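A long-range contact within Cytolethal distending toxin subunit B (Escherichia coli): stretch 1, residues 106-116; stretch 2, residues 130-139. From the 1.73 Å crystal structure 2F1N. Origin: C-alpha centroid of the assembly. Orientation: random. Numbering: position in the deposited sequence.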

# COMPACT_ATOMS: atom_id res chain seq x y z
N ARG A 106 2.20 5.35 15.84
CA ARG A 106 0.84 4.92 15.50
C ARG A 106 0.47 5.18 14.04
O ARG A 106 -0.68 4.95 13.62
CB ARG A 106 -0.17 5.59 16.44
CG ARG A 106 -0.51 4.71 17.68
CD ARG A 106 -1.41 5.36 18.70
NE ARG A 106 -0.71 6.47 19.36
CZ ARG A 106 -0.13 6.38 20.55
NH1 ARG A 106 -0.16 5.23 21.22
NH2 ARG A 106 0.49 7.43 21.07
N VAL A 107 1.41 5.71 13.28
CA VAL A 107 1.14 6.00 11.87
C VAL A 107 2.27 5.47 10.96
O VAL A 107 2.52 5.98 9.86
CB VAL A 107 0.74 7.53 11.62
CG1 VAL A 107 -0.51 7.92 12.42
CG2 VAL A 107 1.88 8.48 11.94
N ASN A 108 2.88 4.35 11.39
CA ASN A 108 3.95 3.76 10.54
C ASN A 108 3.39 3.11 9.29
O ASN A 108 2.25 2.72 9.26
CB ASN A 108 4.80 2.78 11.34
CG ASN A 108 5.53 3.47 12.48
OD1 ASN A 108 5.84 4.64 12.40
ND2 ASN A 108 5.91 2.70 13.48
N LEU A 109 4.23 3.01 8.27
CA LEU A 109 3.82 2.42 6.98
C LEU A 109 4.64 1.21 6.62
O LEU A 109 5.82 1.13 6.99
CB LEU A 109 4.02 3.43 5.84
CG LEU A 109 3.11 4.65 5.89
CD1 LEU A 109 3.76 5.71 4.96
CD2 LEU A 109 1.70 4.32 5.52
N ALA A 110 4.01 0.28 5.90
CA ALA A 110 4.79 -0.87 5.36
C ALA A 110 4.23 -1.39 4.05
O ALA A 110 3.05 -1.22 3.73
CB ALA A 110 4.86 -2.06 6.40
N LEU A 111 5.12 -2.04 3.31
CA LEU A 111 4.74 -2.92 2.19
C LEU A 111 5.38 -4.28 2.45
O LEU A 111 6.57 -4.37 2.82
CB LEU A 111 5.25 -2.32 0.90
CG LEU A 111 4.49 -1.15 0.31
CD1 LEU A 111 5.45 -0.37 -0.64
CD2 LEU A 111 3.30 -1.71 -0.50
N VAL A 112 4.61 -5.34 2.24
CA VAL A 112 5.10 -6.69 2.36
C VAL A 112 5.00 -7.33 0.97
O VAL A 112 3.95 -7.19 0.31
CB VAL A 112 4.24 -7.50 3.33
CG1 VAL A 112 4.93 -8.86 3.68
CG2 VAL A 112 3.99 -6.67 4.62
N SER A 113 6.06 -7.98 0.55
CA SER A 113 6.05 -8.56 -0.81
C SER A 113 6.70 -9.92 -0.87
O SER A 113 7.71 -10.15 -0.25
CB SER A 113 6.77 -7.67 -1.81
OG SER A 113 7.79 -6.97 -1.19
N ASN A 114 6.14 -10.80 -1.69
CA ASN A 114 6.76 -12.14 -1.83
C ASN A 114 7.92 -12.18 -2.84
O ASN A 114 8.51 -13.26 -3.07
CB ASN A 114 5.73 -13.21 -2.17
CG ASN A 114 4.94 -12.93 -3.42
OD1 ASN A 114 5.30 -12.11 -4.25
ND2 ASN A 114 3.87 -13.70 -3.60
N ARG A 115 8.26 -11.01 -3.38
CA ARG A 115 9.45 -10.84 -4.21
C ARG A 115 10.27 -9.67 -3.65
O ARG A 115 9.70 -8.65 -3.26
CB ARG A 115 9.03 -10.54 -5.67
CG ARG A 115 8.29 -11.72 -6.33
CD ARG A 115 8.05 -11.59 -7.87
NE ARG A 115 9.28 -11.66 -8.69
CZ ARG A 115 9.55 -12.57 -9.66
NH1 ARG A 115 8.70 -13.55 -9.97
NH2 ARG A 115 10.70 -12.49 -10.34
N ARG A 116 11.59 -9.78 -3.64
CA ARG A 116 12.40 -8.61 -3.33
C ARG A 116 12.10 -7.44 -4.24
O ARG A 116 11.99 -7.60 -5.48
CB ARG A 116 13.89 -8.97 -3.41
CG ARG A 116 14.91 -7.80 -3.23
CD ARG A 116 16.39 -8.29 -3.53
NE ARG A 116 17.42 -7.27 -3.23
CZ ARG A 116 17.78 -6.25 -4.02
NH1 ARG A 116 17.23 -6.06 -5.22
NH2 ARG A 116 18.70 -5.39 -3.58
N GLY A 130 1.25 15.30 7.29
CA GLY A 130 0.90 14.16 6.45
C GLY A 130 1.99 13.09 6.55
O GLY A 130 3.07 13.35 7.10
N ARG A 131 1.70 11.90 6.01
CA ARG A 131 2.63 10.78 5.95
C ARG A 131 3.36 10.85 4.60
O ARG A 131 2.86 11.46 3.67
CB ARG A 131 1.84 9.46 6.02
CG ARG A 131 1.80 8.86 7.40
CD ARG A 131 0.95 9.65 8.29
NE ARG A 131 -0.49 9.62 7.94
CZ ARG A 131 -1.47 10.05 8.76
NH1 ARG A 131 -1.18 10.60 9.96
NH2 ARG A 131 -2.74 9.96 8.39
N PRO A 132 4.53 10.23 4.50
CA PRO A 132 5.21 10.05 3.21
C PRO A 132 4.50 9.01 2.38
O PRO A 132 3.54 8.39 2.83
CB PRO A 132 6.62 9.54 3.62
CG PRO A 132 6.36 8.74 4.87
CD PRO A 132 5.24 9.52 5.59
N LEU A 133 4.98 8.83 1.13
CA LEU A 133 4.59 7.70 0.28
C LEU A 133 5.72 6.69 0.22
O LEU A 133 6.81 7.07 -0.07
CB LEU A 133 4.30 8.21 -1.14
CG LEU A 133 2.93 8.90 -1.16
CD1 LEU A 133 2.77 9.77 -2.41
CD2 LEU A 133 1.79 7.88 -1.06
N LEU A 134 5.44 5.42 0.49
CA LEU A 134 6.49 4.41 0.42
C LEU A 134 6.07 3.49 -0.70
O LEU A 134 4.93 3.06 -0.72
CB LEU A 134 6.56 3.66 1.75
CG LEU A 134 7.29 2.29 1.81
CD1 LEU A 134 8.78 2.54 1.57
CD2 LEU A 134 7.02 1.61 3.19
N GLY A 135 6.98 3.20 -1.63
CA GLY A 135 6.62 2.34 -2.76
C GLY A 135 7.74 1.37 -3.11
O GLY A 135 8.91 1.61 -2.78
N ILE A 136 7.38 0.27 -3.81
CA ILE A 136 8.40 -0.63 -4.37
C ILE A 136 8.09 -0.84 -5.86
O ILE A 136 6.94 -0.81 -6.28
CB ILE A 136 8.46 -2.00 -3.65
CG1 ILE A 136 7.14 -2.76 -3.78
CG2 ILE A 136 8.81 -1.74 -2.11
CD1 ILE A 136 7.18 -4.15 -3.15
N ARG A 137 9.13 -1.11 -6.63
CA ARG A 137 8.97 -1.50 -8.03
C ARG A 137 9.36 -2.97 -8.15
O ARG A 137 10.40 -3.38 -7.60
CB ARG A 137 9.89 -0.64 -8.92
CG ARG A 137 9.72 -1.01 -10.45
CD ARG A 137 10.62 -0.18 -11.36
NE ARG A 137 12.04 -0.34 -11.03
CZ ARG A 137 12.81 -1.38 -11.41
NH1 ARG A 137 12.28 -2.40 -12.09
NH2 ARG A 137 14.09 -1.44 -11.05
N ILE A 138 8.52 -3.76 -8.85
CA ILE A 138 8.88 -5.13 -9.19
C ILE A 138 8.67 -5.17 -10.70
O ILE A 138 7.53 -5.01 -11.17
CB ILE A 138 7.96 -6.12 -8.49
CG1 ILE A 138 8.25 -6.08 -6.97
CG2 ILE A 138 8.23 -7.57 -8.98
CD1 ILE A 138 7.08 -6.57 -6.21
N GLY A 139 9.76 -5.31 -11.44
CA GLY A 139 9.62 -5.26 -12.91
C GLY A 139 9.05 -3.93 -13.36
O GLY A 139 9.51 -2.85 -12.97

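Two strands of the toxin subunit, 109-113 and 133-138, run nearly parallel, with 15° between their directions and a closest axis approach of 7.4 Å. No hydrogen bond links the two stretches; side chains fill the gap, and 590 Å² of surface is buried, both sides summed. Arg106, at the start of stretch 1, lies out of reach. Contact begins at Val107, whose CG1 sits 3.7 Å from NH1 of Arg131. The guanidinium lies obliquely to this methyl, and at 3.7 Å a methyl against NH1 is a packing contact, while NE and NH2 of Arg131 are hydrogen-bonded elsewhere in the structure. Asn108 points away and takes no part.

From Leu109 the alternation of an extended strand sets the pattern: Leu109, Leu111 and Ser113 point toward stretch 2, Ala110 and Val112 away from it. Leu109, with chi1 in m and chi2 in t, places CD1 3.4 Å from the carbonyl O of Pro132 and 4.0 Å from CG of the Pro132 ring. The same methyl is 4.3 Å from CB of Arg131, so it packs against both residues that lead into the second strand. Nearer the backbone, Leu109 CB lies 4.4 Å from CD2 of Leu134. That CD2 also comes within 4.0 Å of Ala110 CA, so Ala110 is touched through its main chain although its CB points away.

Leu111, again m and t, lies against the backbone of the other strand. Its CD1 is 3.5 Å from Leu134 O, 3.6 Å from Gly135 CA and 3.8 Å from Ile136 N. The side chains before and after Gly135 touch the same methyl, with Leu134 CG at 4.1 Å and Ile136 CG2 at 3.9 Å from Leu111 CD1. Gly135 has no side chain, and its CA forms part of the surface against which Leu111 CD1 rests; an ideal CB there would point away from stretch 1.

Val112 makes no contact. At Ser113 the chemistry changes: OG approaches Ile136 CD1 at 3.5 Å, a polar atom against a methyl, and donates a weak hydrogen bond within its own stretch to Arg115 O, with OG and O 3.3 Å apart. Asn114 makes no contact across the gap. Beyond the strand, the side chain of exposed Arg115 lies over Ile138, with Arg115 CD and NE each 4.2 Å from Ile138 CG2. Arg116 points its CB away and adds a backbone contact, its O lying 4.3 Å from CG1 of Ile138.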